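Local coordinates for aldose 1-epimerase (Caenorhabditis elegans, PDB 1LUR), which probably interconverts the alpha and beta anomers of aldose sugars, as an aldose 1-epimerase of the galactose mutarotase family, at residues A168-A173 with E303-S308; T271-I276 with Q329-T334; V70-N75 with N105-R110; D236-L241 with H277-K282. One frame throughout, in Å; residues are numbered along the deposited sequence.

Interaction 1: A168-A173 with E303-S308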
loop_
_atom_site.group_PDB
_atom_site.type_symbol
_atom_site.label_atom_id
_atom_site.label_comp_id
_atom_site.label_asym_id
_atom_site.label_seq_id
_atom_site.Cartn_x
_atom_site.Cartn_y
_atom_site.Cartn_z
ATOM N N ALA A 168 -5.204 -5.994 -9.138
ATOM C CA ALA A 168 -5.390 -4.729 -8.439
ATOM C C ALA A 168 -4.345 -4.739 -7.342
ATOM O O ALA A 168 -4.516 -5.389 -6.308
ATOM C CB ALA A 168 -6.795 -4.653 -7.865
ATOM N N LEU A 169 -3.248 -4.026 -7.578
ATOM C CA LEU A 169 -2.167 -3.973 -6.608
ATOM C C LEU A 169 -2.149 -2.738 -5.725
ATOM O O LEU A 169 -2.956 -1.822 -5.878
ATOM C CB LEU A 169 -0.827 -4.026 -7.348
ATOM C CG LEU A 169 -0.699 -4.976 -8.542
ATOM C CD1 LEU A 169 0.611 -4.697 -9.276
ATOM C CD2 LEU A 169 -0.753 -6.420 -8.057
ATOM N N THR A 170 -1.194 -2.745 -4.802
ATOM C CA THR A 170 -0.964 -1.650 -3.865
ATOM C C THR A 170 0.355 -1.891 -3.150
ATOM O O THR A 170 0.987 -2.936 -3.335
ATOM C CB THR A 170 -2.071 -1.468 -2.797
ATOM O OG1 THR A 170 -1.940 -0.153 -2.230
ATOM C CG2 THR A 170 -1.936 -2.488 -1.658
ATOM N N ASN A 171 0.784 -0.896 -2.378
ATOM C CA ASN A 171 2.025 -0.967 -1.606
ATOM C C ASN A 171 1.542 -0.887 -0.165
ATOM O O ASN A 171 0.779 0.012 0.192
ATOM C CB ASN A 171 2.952 0.203 -1.924
ATOM C CG ASN A 171 4.156 0.237 -1.013
ATOM O OD1 ASN A 171 4.107 0.814 0.071
ATOM N ND2 ASN A 171 5.234 -0.417 -1.431
ATOM N N HIS A 172 1.991 -1.816 0.669
ATOM C CA HIS A 172 1.559 -1.829 2.057
ATOM C C HIS A 172 2.520 -1.280 3.110
ATOM O O HIS A 172 2.636 -1.845 4.200
ATOM C CB HIS A 172 1.157 -3.262 2.428
ATOM C CG HIS A 172 0.037 -3.338 3.420
ATOM N ND1 HIS A 172 0.145 -2.859 4.710
ATOM C CD2 HIS A 172 -1.222 -3.825 3.304
ATOM C CE1 HIS A 172 -1.000 -3.048 5.344
ATOM N NE2 HIS A 172 -1.846 -3.633 4.515
ATOM N N ALA A 173 3.200 -0.181 2.806
ATOM C CA ALA A 173 4.133 0.396 3.772
ATOM C C ALA A 173 3.379 1.108 4.894
ATOM O O ALA A 173 2.407 1.819 4.645
ATOM C CB ALA A 173 5.071 1.374 3.074
ATOM N N GLU A 303 -2.205 2.845 1.424
ATOM C CA GLU A 303 -2.266 1.966 0.262
ATOM C C GLU A 303 -3.072 2.468 -0.929
ATOM O O GLU A 303 -4.291 2.286 -0.983
ATOM C CB GLU A 303 -2.828 0.611 0.711
ATOM C CG GLU A 303 -2.525 0.294 2.172
ATOM C CD GLU A 303 -3.241 -0.941 2.702
ATOM O OE1 GLU A 303 -3.429 -1.028 3.932
ATOM O OE2 GLU A 303 -3.607 -1.829 1.907
ATOM N N PRO A 304 -2.402 3.126 -1.892
ATOM C CA PRO A 304 -3.079 3.635 -3.089
ATOM C C PRO A 304 -3.504 2.372 -3.833
ATOM O O PRO A 304 -2.680 1.494 -4.059
ATOM C CB PRO A 304 -1.973 4.389 -3.814
ATOM C CG PRO A 304 -1.137 4.915 -2.673
ATOM C CD PRO A 304 -1.054 3.710 -1.761
ATOM N N GLN A 305 -4.768 2.278 -4.220
ATOM C CA GLN A 305 -5.234 1.072 -4.918
ATOM C C GLN A 305 -6.600 1.318 -5.535
ATOM O O GLN A 305 -7.134 2.426 -5.463
ATOM C CB GLN A 305 -5.404 -0.041 -3.876
ATOM C CG GLN A 305 -6.454 0.366 -2.822
ATOM C CD GLN A 305 -6.791 -0.707 -1.794
ATOM O OE1 GLN A 305 -5.943 -1.124 -1.008
ATOM N NE2 GLN A 305 -8.050 -1.145 -1.789
ATOM N N PHE A 306 -7.162 0.268 -6.131
ATOM C CA PHE A 306 -8.481 0.355 -6.739
ATOM C C PHE A 306 -9.382 -0.002 -5.564
ATOM O O PHE A 306 -8.916 -0.593 -4.581
ATOM C CB PHE A 306 -8.684 -0.692 -7.844
ATOM C CG PHE A 306 -8.024 -0.348 -9.139
ATOM C CD1 PHE A 306 -6.788 -0.887 -9.472
ATOM C CD2 PHE A 306 -8.644 0.519 -10.038
ATOM C CE1 PHE A 306 -6.176 -0.571 -10.689
ATOM C CE2 PHE A 306 -8.046 0.842 -11.251
ATOM C CZ PHE A 306 -6.813 0.299 -11.581
ATOM N N HIS A 307 -10.664 0.338 -5.657
ATOM C CA HIS A 307 -11.596 0.034 -4.577
ATOM C C HIS A 307 -11.472 -1.398 -4.086
ATOM O O HIS A 307 -11.346 -2.330 -4.884
ATOM C CB HIS A 307 -13.043 0.231 -5.035
ATOM C CG HIS A 307 -13.352 1.620 -5.496
ATOM N ND1 HIS A 307 -12.682 2.227 -6.536
ATOM C CD2 HIS A 307 -14.284 2.509 -5.077
ATOM C CE1 HIS A 307 -13.191 3.429 -6.741
ATOM N NE2 HIS A 307 -14.164 3.624 -5.868
ATOM N N SER A 308 -11.532 -1.567 -2.772
ATOM C CA SER A 308 -11.437 -2.892 -2.182
ATOM C C SER A 308 -12.694 -3.673 -2.601
ATOM O O SER A 308 -13.774 -3.093 -2.728
ATOM C CB SER A 308 -11.369 -2.779 -0.660
ATOM O OG SER A 308 -10.187 -2.124 -0.240
HETATM O O HOH W 1 -5.521 -2.029 -6.516
#
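Glu-303 and His-172 meet where strands 170-175 and 300-305 run antiparallel in the sheet that carries the sugar pocket of galactose mutarotases. In relatives a glutamate and a histidine line that pocket, so the pair is consistent with belonging to the active site. The Glu-303 carboxylate crosses one face of the imidazole, with CD 3.4 Å above the ring plane and displaced toward the rim; the two planes are 43° apart. Glu-303 OE1 approaches His-172 NE2 to 3.1 Å, but the angle is too poor for a hydrogen bond.

The direct hydrogen bond between the segments belongs to a side chain. Thr-170 OG1 stands anti to its backbone N (chi1 -162°) and donates to Pro-304 O at 2.6 Å, reaching it from well above the carbonyl plane. The proline nitrogen has no hydrogen to offer the opposite strand. Further along, a water takes over: it donates to Leu-169 O at 2.7 Å and accepts from Phe-306 N at 2.8 Å, spanning the point where the backbones separate. Beyond it, Ala-168 CB rests 4.1 Å from Phe-306 CD1. Within its own segment, Gln-305 NE2 is steered by a bond of 3.0 Å to Phe-306 O, met nearly end-on to the carbonyl.

On the far side of strand 170-175, Thr-170 pairs through its backbone with Val-70. Strand 275-279 flanks strand 300-305, bringing His-277 against Glu-303 and Gln-305, while Pro-304 packs on Ile-331 of strand 327-337.

Interaction 2: T271-I276 with Q329-T334; sequences TSYPVI and QEIVYT
Ser-272 turns OG between its backbone N and carbonyl carbon (chi1 54°), toward Gln-329, whose chain bends at chi2 (-67°) and swings CD back to meet it. Ser-272 OG can therefore do two jobs: it donates to Gln-329 OE1 at 2.6 Å, from above the amide carbonyl plane, and accepts from Glu-330 N at 2.9 Å along a fairly straight line. Glu-330 O is gripped twice in return, by Ser-272 N at 3.1 Å, lying in the carbonyl plane, and by Thr-271 OG1 at 2.9 Å, tilted from it.

Thr-271 faces Ile-331 as a non-hydrogen-bonded antiparallel pair, their side chains side by side and pointing the same way. Here strand 265-271 ends beside strand 327-337, and the chain leaves one sheet for strand 275-279 of another. An ST turn shapes the exit, Tyr-273 N donating to Thr-271 OG1 at 3.0 Å.

The turn presents the Tyr-273 ring to Gln-329, whose CB makes a CH-pi contact 3.8 Å from the ring centroid, over the face. Ile-331 CG1 comes instead to the ring edge, 4.2 Å from Tyr-273 CD1. The phenol oxygen is hydrogen-bonded to His-157 and Tyr-327, and Phe-306 meets the ring edge-to-face.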
loop_
_atom_site.group_PDB
_atom_site.type_symbol
_atom_site.label_atom_id
_atom_site.label_comp_id
_atom_site.label_asym_id
_atom_site.label_seq_id
_atom_site.Cartn_x
_atom_site.Cartn_y
_atom_site.Cartn_z
ATOM N N THR A 271 -1.335 9.884 -7.032
ATOM C CA THR A 271 -1.375 8.554 -7.619
ATOM C C THR A 271 -2.404 8.444 -8.719
ATOM O O THR A 271 -3.344 9.236 -8.793
ATOM C CB THR A 271 -1.691 7.491 -6.537
ATOM O OG1 THR A 271 -1.848 6.205 -7.153
ATOM C CG2 THR A 271 -2.978 7.846 -5.793
ATOM N N SER A 272 -2.210 7.454 -9.580
ATOM C CA SER A 272 -3.112 7.213 -10.691
ATOM C C SER A 272 -4.294 6.410 -10.169
ATOM O O SER A 272 -5.361 6.389 -10.789
ATOM C CB SER A 272 -2.391 6.432 -11.787
ATOM O OG SER A 272 -1.807 5.246 -11.262
ATOM N N TYR A 273 -4.097 5.744 -9.032
ATOM C CA TYR A 273 -5.159 4.940 -8.433
ATOM C C TYR A 273 -6.310 5.849 -8.004
ATOM O O TYR A 273 -6.097 7.009 -7.644
ATOM C CB TYR A 273 -4.641 4.149 -7.221
ATOM C CG TYR A 273 -3.785 2.938 -7.573
ATOM C CD1 TYR A 273 -2.400 2.969 -7.426
ATOM C CD2 TYR A 273 -4.365 1.768 -8.067
ATOM C CE1 TYR A 273 -1.606 1.868 -7.765
ATOM C CE2 TYR A 273 -3.580 0.655 -8.408
ATOM C CZ TYR A 273 -2.202 0.718 -8.256
ATOM O OH TYR A 273 -1.419 -0.357 -8.600
ATOM N N PRO A 274 -7.548 5.324 -8.029
ATOM C CA PRO A 274 -8.746 6.075 -7.655
ATOM C C PRO A 274 -8.993 6.202 -6.157
ATOM O O PRO A 274 -9.745 7.078 -5.726
ATOM C CB PRO A 274 -9.852 5.310 -8.367
ATOM C CG PRO A 274 -9.397 3.892 -8.188
ATOM C CD PRO A 274 -7.910 3.978 -8.513
ATOM N N VAL A 275 -8.388 5.330 -5.357
ATOM C CA VAL A 275 -8.589 5.412 -3.917
ATOM C C VAL A 275 -7.304 5.169 -3.149
ATOM O O VAL A 275 -6.297 4.725 -3.704
ATOM C CB VAL A 275 -9.647 4.381 -3.413
ATOM C CG1 VAL A 275 -10.850 4.367 -4.334
ATOM C CG2 VAL A 275 -9.034 2.997 -3.298
ATOM N N ILE A 276 -7.341 5.487 -1.865
ATOM C CA ILE A 276 -6.198 5.296 -1.001
ATOM C C ILE A 276 -6.735 4.667 0.269
ATOM O O ILE A 276 -7.523 5.283 0.992
ATOM C CB ILE A 276 -5.493 6.613 -0.638
ATOM C CG1 ILE A 276 -4.877 7.244 -1.890
ATOM C CG2 ILE A 276 -4.444 6.347 0.422
ATOM C CD1 ILE A 276 -4.086 8.519 -1.620
ATOM N N GLN A 329 0.087 1.735 -13.351
ATOM C CA GLN A 329 -0.301 2.679 -12.302
ATOM C C GLN A 329 0.967 3.169 -11.620
ATOM O O GLN A 329 2.015 2.531 -11.716
ATOM C CB GLN A 329 -1.182 2.000 -11.246
ATOM C CG GLN A 329 -2.469 1.359 -11.761
ATOM C CD GLN A 329 -3.477 2.367 -12.293
ATOM O OE1 GLN A 329 -3.634 3.458 -11.744
ATOM N NE2 GLN A 329 -4.190 1.987 -13.350
ATOM N N GLU A 330 0.875 4.302 -10.933
ATOM C CA GLU A 330 2.034 4.845 -10.242
ATOM C C GLU A 330 1.627 5.581 -8.975
ATOM O O GLU A 330 0.487 6.038 -8.833
ATOM C CB GLU A 330 2.832 5.795 -11.151
ATOM C CG GLU A 330 2.189 7.147 -11.385
ATOM C CD GLU A 330 3.164 8.181 -11.946
ATOM O OE1 GLU A 330 2.739 9.334 -12.155
ATOM O OE2 GLU A 330 4.350 7.846 -12.173
ATOM N N ILE A 331 2.576 5.672 -8.056
ATOM C CA ILE A 331 2.378 6.340 -6.781
ATOM C C ILE A 331 3.617 7.193 -6.581
ATOM O O ILE A 331 4.735 6.677 -6.633
ATOM C CB ILE A 331 2.308 5.335 -5.615
ATOM C CG1 ILE A 331 1.240 4.274 -5.884
ATOM C CG2 ILE A 331 1.969 6.064 -4.336
ATOM C CD1 ILE A 331 1.230 3.137 -4.864
ATOM N N VAL A 332 3.430 8.493 -6.372
ATOM C CA VAL A 332 4.567 9.380 -6.167
ATOM C C VAL A 332 4.550 9.956 -4.757
ATOM O O VAL A 332 3.619 10.672 -4.389
ATOM C CB VAL A 332 4.570 10.545 -7.184
ATOM C CG1 VAL A 332 5.824 11.410 -6.983
ATOM C CG2 VAL A 332 4.533 9.993 -8.596
ATOM N N TYR A 333 5.565 9.612 -3.964
ATOM C CA TYR A 333 5.673 10.100 -2.595
ATOM C C TYR A 333 6.710 11.216 -2.582
ATOM O O TYR A 333 7.856 11.004 -2.987
ATOM C CB TYR A 333 6.160 9.007 -1.634
ATOM C CG TYR A 333 5.316 7.761 -1.570
ATOM C CD1 TYR A 333 5.322 6.840 -2.613
ATOM C CD2 TYR A 333 4.534 7.484 -0.447
ATOM C CE1 TYR A 333 4.575 5.672 -2.539
ATOM C CE2 TYR A 333 3.783 6.319 -0.364
ATOM C CZ TYR A 333 3.807 5.419 -1.410
ATOM O OH TYR A 333 3.068 4.261 -1.335
ATOM N N THR A 334 6.314 12.398 -2.128
ATOM C CA THR A 334 7.241 13.523 -2.070
ATOM C C THR A 334 7.509 13.831 -0.608
ATOM O O THR A 334 6.576 14.038 0.167
ATOM C CB THR A 334 6.662 14.788 -2.734
ATOM O OG1 THR A 334 6.414 14.535 -4.121
ATOM C CG2 THR A 334 7.648 15.946 -2.614
#

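Interaction 3: V70-N75 with N105-R110; sequences VGRVAN and NGLGYR
Leu-107 and Gly-71 supply the direct hydrogen bond of this contact: Leu-107 N donates to Gly-71 O at 3.0 Å, with an angle of 146° at the hydrogen. The donor stands well above the carbonyl plane, 59° out of it. A water forms a second, indirect link, accepting from Gly-108 N at 2.8 Å and, at a longer 3.3 Å, from Gly-71 N.

Both partners are loops of the mutarotase domain. Segment 70-75 leaves the edge strand 69-70 and contains a cis peptide before Arg-72, whereas 105-110 includes a short 3-10 segment at 107-108, where Tyr-109 N bonds back to Gly-106 O and Arg-110 N to Leu-107 O.

Apolar packing comes chiefly from Leu-107. Its CG, anti to the carbonyl carbon (chi1 -54°), lies 3.7 Å from Gly-71 C, and CD1 reaches 3.8 Å from Gly-71 CA. This closeness depends on glycine, since a beta carbon on Gly-71 would fall 2.6 Å from Leu-107 CD1. Beyond the backbone, Leu-107 CG touches Arg-72 CG at 4.2 Å. An alanine in place of Leu-107 would probably open a gap against Gly-71 and the Arg-72 stem, although the backbone bond could remain. Leu-107 also packs on Leu-169 and on Val-126 and Ala-128 of strand 121-129.

Charge is handled outside the pair of loops: the Arg-72 guanidinium forms a salt bridge with Asp-133 through NH2.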
loop_
_atom_site.group_PDB
_atom_site.type_symbol
_atom_site.label_atom_id
_atom_site.label_comp_id
_atom_site.label_asym_id
_atom_site.label_seq_id
_atom_site.Cartn_x
_atom_site.Cartn_y
_atom_site.Cartn_z
ATOM N N VAL A 70 1.430 -5.706 -2.598
ATOM C CA VAL A 70 0.327 -6.651 -2.491
ATOM C C VAL A 70 -0.417 -6.933 -3.791
ATOM O O VAL A 70 -0.664 -6.028 -4.585
ATOM C CB VAL A 70 -0.700 -6.165 -1.437
ATOM C CG1 VAL A 70 -1.889 -7.106 -1.396
ATOM C CG2 VAL A 70 -0.035 -6.076 -0.069
ATOM N N GLY A 71 -0.768 -8.203 -3.981
ATOM C CA GLY A 71 -1.489 -8.649 -5.167
ATOM C C GLY A 71 -1.783 -10.140 -5.034
ATOM O O GLY A 71 -1.360 -10.740 -4.041
ATOM N N ARG A 72 -2.444 -10.760 -6.017
ATOM C CA ARG A 72 -2.901 -10.086 -7.230
ATOM C C ARG A 72 -4.079 -9.152 -7.057
ATOM O O ARG A 72 -4.389 -8.369 -7.953
ATOM C CB ARG A 72 -3.213 -11.108 -8.326
ATOM C CG ARG A 72 -1.954 -11.679 -8.982
ATOM C CD ARG A 72 -2.267 -12.390 -10.276
ATOM N NE ARG A 72 -2.783 -13.737 -10.060
ATOM C CZ ARG A 72 -3.446 -14.430 -10.976
ATOM N NH1 ARG A 72 -3.687 -13.897 -12.171
ATOM N NH2 ARG A 72 -3.859 -15.661 -10.701
ATOM N N VAL A 73 -4.756 -9.249 -5.921
ATOM C CA VAL A 73 -5.892 -8.384 -5.662
ATOM C C VAL A 73 -5.750 -7.906 -4.230
ATOM O O VAL A 73 -5.872 -8.685 -3.278
ATOM C CB VAL A 73 -7.236 -9.103 -5.837
ATOM C CG1 VAL A 73 -8.372 -8.186 -5.394
ATOM C CG2 VAL A 73 -7.416 -9.499 -7.298
ATOM N N ALA A 74 -5.456 -6.620 -4.083
ATOM C CA ALA A 74 -5.287 -6.030 -2.772
ATOM C C ALA A 74 -6.579 -6.047 -1.976
ATOM O O ALA A 74 -7.679 -5.898 -2.519
ATOM C CB ALA A 74 -4.775 -4.601 -2.900
ATOM N N ASN A 75 -6.421 -6.223 -0.674
ATOM C CA ASN A 75 -7.534 -6.267 0.255
ATOM C C ASN A 75 -8.392 -7.513 0.096
ATOM O O ASN A 75 -7.909 -8.566 -0.318
ATOM C CB ASN A 75 -8.390 -4.997 0.150
ATOM C CG ASN A 75 -9.042 -4.627 1.474
ATOM O OD1 ASN A 75 -10.130 -5.101 1.801
ATOM N ND2 ASN A 75 -8.363 -3.785 2.254
ATOM N N ASN A 105 -0.292 -17.339 -0.787
ATOM C CA ASN A 105 0.745 -17.341 -1.810
ATOM C C ASN A 105 0.578 -16.128 -2.734
ATOM O O ASN A 105 0.879 -16.193 -3.925
ATOM C CB ASN A 105 0.728 -18.639 -2.625
ATOM C CG ASN A 105 2.047 -18.882 -3.352
ATOM O OD1 ASN A 105 3.118 -18.697 -2.778
ATOM N ND2 ASN A 105 1.974 -19.307 -4.610
ATOM N N GLY A 106 0.085 -15.026 -2.168
ATOM C CA GLY A 106 -0.105 -13.810 -2.942
ATOM C C GLY A 106 1.265 -13.228 -3.269
ATOM O O GLY A 106 2.287 -13.714 -2.766
ATOM N N LEU A 107 1.295 -12.189 -4.099
ATOM C CA LEU A 107 2.552 -11.557 -4.490
ATOM C C LEU A 107 3.399 -11.079 -3.314
ATOM O O LEU A 107 4.624 -11.121 -3.373
ATOM C CB LEU A 107 2.276 -10.380 -5.440
ATOM C CG LEU A 107 1.433 -10.689 -6.684
ATOM C CD1 LEU A 107 1.370 -9.450 -7.571
ATOM C CD2 LEU A 107 2.035 -11.864 -7.463
ATOM N N GLY A 108 2.749 -10.629 -2.247
ATOM C CA GLY A 108 3.487 -10.157 -1.090
ATOM C C GLY A 108 4.269 -11.257 -0.388
ATOM O O GLY A 108 5.203 -10.971 0.367
ATOM N N TYR A 109 3.901 -12.511 -0.640
ATOM C CA TYR A 109 4.585 -13.643 -0.012
ATOM C C TYR A 109 5.487 -14.412 -0.957
ATOM O O TYR A 109 5.870 -15.543 -0.666
ATOM C CB TYR A 109 3.568 -14.615 0.594
ATOM C CG TYR A 109 2.810 -14.038 1.757
ATOM C CD1 TYR A 109 3.466 -13.701 2.937
ATOM C CD2 TYR A 109 1.443 -13.789 1.667
ATOM C CE1 TYR A 109 2.780 -13.123 3.999
ATOM C CE2 TYR A 109 0.749 -13.212 2.723
ATOM C CZ TYR A 109 1.426 -12.879 3.886
ATOM O OH TYR A 109 0.753 -12.284 4.929
ATOM N N ARG A 110 5.835 -13.807 -2.086
ATOM C CA ARG A 110 6.696 -14.494 -3.036
ATOM C C ARG A 110 7.999 -13.755 -3.311
ATOM O O ARG A 110 8.095 -12.548 -3.115
ATOM C CB ARG A 110 5.928 -14.736 -4.331
ATOM C CG ARG A 110 4.689 -15.599 -4.108
ATOM C CD ARG A 110 3.971 -15.851 -5.397
ATOM N NE ARG A 110 4.859 -16.485 -6.361
ATOM C CZ ARG A 110 4.579 -16.622 -7.650
ATOM N NH1 ARG A 110 3.427 -16.169 -8.130
ATOM N NH2 ARG A 110 5.456 -17.203 -8.460
HETATM O O HOH W 2 0.137 -10.068 -1.428
#

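Interaction 4: D236-L241 with H277-K282; sequences DLDNDL and HLYASK. With SO4 (sulfate ion), chain C.
Leu-278, His-277 and Leu-237 lose the most surface in this antiparallel pairing of strands 238-243 and 275-279, which is interrupted by a classic beta bulge: Asp-238 and Asn-239 both face Leu-278. Around the bulge, Leu-278 N donates to Asn-239 O at 2.9 Å, while the return bond from Asn-239 N to Leu-278 O is weak, and doubtful because the position of Leu-278 O is less sure.

His-277 projects its ring between two carboxylates on the same face of the sheet, CG being anti to the backbone N (chi1 -175°). His-277 ND1 donates to Asp-240 OD1 at 2.7 Å, met nearly along the C-O direction, and NE2 donates to Asp-238 OD1 in a bond modelled very short, so its exact length is doubtful. Both carboxylates stand steeply to the ring, their planes 82° (Asp-238) and 78° (Asp-240) from it. An alanine at His-277 would probably leave Asp-238 OD1 without its mate and its carboxylate freer to turn, and would cost Asp-240 OD1 one partner, though Asp-240 OD2 would keep Ser-308 N.

On the other face, Leu-278 is wedged between two leucines: its CB lies 3.7 Å from Leu-237 CD2, and its CD1 is 4.0 Å from Leu-241 CG. Leu-237 also presses CB tightly on Ala-280 CB, at 3.4 Å, beside the bond of 2.8 Å from Ala-280 N to Leu-237 O. Past the end of the strands, Lys-282 lays CD against Asp-236 CB at 3.7 Å, and its NZ donates at 2.8 Å to O1 of a sulfate probably from the crystallisation liquor.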
loop_
_atom_site.group_PDB
_atom_site.type_symbol
_atom_site.label_atom_id
_atom_site.label_comp_id
_atom_site.label_asym_id
_atom_site.label_seq_id
_atom_site.Cartn_x
_atom_site.Cartn_y
_atom_site.Cartn_z
ATOM N N ASP A 236 -9.674 3.103 14.776
ATOM C CA ASP A 236 -9.970 1.931 13.961
ATOM C C ASP A 236 -10.044 2.250 12.478
ATOM O O ASP A 236 -10.833 1.656 11.745
ATOM C CB ASP A 236 -11.280 1.276 14.416
ATOM C CG ASP A 236 -12.447 2.242 14.426
ATOM O OD1 ASP A 236 -12.663 2.943 13.412
ATOM O OD2 ASP A 236 -13.159 2.292 15.450
ATOM N N LEU A 237 -9.222 3.195 12.038
ATOM C CA LEU A 237 -9.206 3.576 10.637
ATOM C C LEU A 237 -8.719 2.366 9.847
ATOM O O LEU A 237 -7.761 1.707 10.247
ATOM C CB LEU A 237 -8.259 4.757 10.423
ATOM C CG LEU A 237 -8.174 5.320 9.007
ATOM C CD1 LEU A 237 -9.543 5.799 8.552
ATOM C CD2 LEU A 237 -7.170 6.456 8.985
ATOM N N ASP A 238 -9.385 2.076 8.736
ATOM C CA ASP A 238 -9.026 0.941 7.889
ATOM C C ASP A 238 -10.066 0.884 6.787
ATOM O O ASP A 238 -10.773 -0.113 6.630
ATOM C CB ASP A 238 -9.033 -0.356 8.715
ATOM C CG ASP A 238 -8.700 -1.587 7.886
ATOM O OD1 ASP A 238 -8.015 -1.448 6.849
ATOM O OD2 ASP A 238 -9.109 -2.700 8.285
ATOM N N ASN A 239 -10.148 1.972 6.028
ATOM C CA ASN A 239 -11.099 2.091 4.930
ATOM C C ASN A 239 -10.503 2.695 3.675
ATOM O O ASN A 239 -9.387 3.220 3.679
ATOM C CB ASN A 239 -12.272 2.985 5.341
ATOM C CG ASN A 239 -12.927 2.540 6.623
ATOM O OD1 ASN A 239 -14.082 2.120 6.621
ATOM N ND2 ASN A 239 -12.195 2.631 7.732
ATOM N N ASP A 240 -11.298 2.635 2.614
ATOM C CA ASP A 240 -10.952 3.154 1.303
ATOM C C ASP A 240 -11.456 4.597 1.223
ATOM O O ASP A 240 -12.643 4.849 1.435
ATOM C CB ASP A 240 -11.683 2.370 0.213
ATOM C CG ASP A 240 -11.026 1.049 -0.130
ATOM O OD1 ASP A 240 -10.329 0.454 0.720
ATOM O OD2 ASP A 240 -11.241 0.600 -1.273
ATOM N N LEU A 241 -10.567 5.540 0.927
ATOM C CA LEU A 241 -10.971 6.938 0.817
ATOM C C LEU A 241 -10.909 7.267 -0.672
ATOM O O LEU A 241 -9.832 7.263 -1.275
ATOM C CB LEU A 241 -10.034 7.841 1.630
ATOM C CG LEU A 241 -10.415 8.075 3.103
ATOM C CD1 LEU A 241 -11.632 8.977 3.170
ATOM C CD2 LEU A 241 -10.696 6.752 3.807
ATOM N N HIS A 277 -6.330 3.432 0.528
ATOM C CA HIS A 277 -6.783 2.738 1.722
ATOM C C HIS A 277 -5.912 3.138 2.900
ATOM O O HIS A 277 -4.689 2.981 2.860
ATOM C CB HIS A 277 -6.706 1.224 1.538
ATOM C CG HIS A 277 -7.273 0.456 2.688
ATOM N ND1 HIS A 277 -8.628 0.282 2.869
ATOM C CD2 HIS A 277 -6.672 -0.148 3.740
ATOM C CE1 HIS A 277 -8.837 -0.397 3.982
ATOM N NE2 HIS A 277 -7.667 -0.669 4.531
ATOM N N LEU A 278 -6.549 3.654 3.946
ATOM C CA LEU A 278 -5.852 4.083 5.145
ATOM C C LEU A 278 -6.135 3.110 6.281
ATOM O O LEU A 278 -7.292 2.848 6.604
ATOM C CB LEU A 278 -6.321 5.482 5.556
ATOM C CG LEU A 278 -6.261 6.579 4.489
ATOM C CD1 LEU A 278 -6.925 7.848 5.006
ATOM C CD2 LEU A 278 -4.808 6.837 4.112
ATOM N N TYR A 279 -5.076 2.572 6.872
ATOM C CA TYR A 279 -5.207 1.631 7.978
ATOM C C TYR A 279 -4.397 2.159 9.160
ATOM O O TYR A 279 -3.166 2.210 9.115
ATOM C CB TYR A 279 -4.710 0.243 7.562
ATOM C CG TYR A 279 -4.622 -0.746 8.701
ATOM C CD1 TYR A 279 -5.708 -0.969 9.545
ATOM C CD2 TYR A 279 -3.451 -1.464 8.931
ATOM C CE1 TYR A 279 -5.625 -1.889 10.595
ATOM C CE2 TYR A 279 -3.359 -2.379 9.974
ATOM C CZ TYR A 279 -4.448 -2.586 10.800
ATOM O OH TYR A 279 -4.352 -3.489 11.834
ATOM N N ALA A 280 -5.104 2.545 10.219
ATOM C CA ALA A 280 -4.482 3.082 11.425
ATOM C C ALA A 280 -3.660 2.107 12.263
ATOM O O ALA A 280 -3.331 2.404 13.413
ATOM C CB ALA A 280 -5.543 3.753 12.295
ATOM N N SER A 281 -3.344 0.941 11.709
ATOM C CA SER A 281 -2.549 -0.048 12.430
ATOM C C SER A 281 -3.119 -0.482 13.790
ATOM O O SER A 281 -2.372 -0.756 14.730
ATOM C CB SER A 281 -1.130 0.515 12.606
ATOM O OG SER A 281 -0.298 -0.352 13.353
ATOM N N LYS A 282 -4.439 -0.573 13.880
ATOM C CA LYS A 282 -5.109 -0.971 15.119
ATOM C C LYS A 282 -4.764 -2.360 15.658
ATOM O O LYS A 282 -4.654 -2.546 16.868
ATOM C CB LYS A 282 -6.627 -0.873 14.937
ATOM C CG LYS A 282 -7.442 -1.317 16.144
ATOM C CD LYS A 282 -8.934 -1.247 15.840
ATOM C CE LYS A 282 -9.773 -1.660 17.042
ATOM N NZ LYS A 282 -9.498 -3.061 17.465
HETATM S S SO4 C . -12.185 -5.507 18.405
HETATM O O1 SO4 C . -11.529 -4.316 18.982
HETATM O O2 SO4 C . -11.238 -6.640 18.404
HETATM O O3 SO4 C . -13.372 -5.854 19.212
HETATM O O4 SO4 C . -12.600 -5.217 17.018
#

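Following the chain, interaction 3 closes first, linking the loops 70-75 and 105-110 across 29 residues. Interaction 1 opens next at 168-173 and closes only at 303-308; interaction 4, joining 236-241 to 277-282, is nested inside that loop. Interaction 2, from 271-276 to 329-334, crosses both. Strands 170-175, 300-305, 275-279 and 238-243 lie consecutively in one sheet: interaction 1 joins the first two and interaction 4 the last two, while probable bonds such as Glu-303 O to His-277 N link the pairs. Interaction 2 pairs the end of strand 265-271 with strand 327-337 in the other sheet, just before the chain crosses to strand 275-279. Interaction 3 joins through Ala-168, probably bonded to Arg-72 and Ala-74.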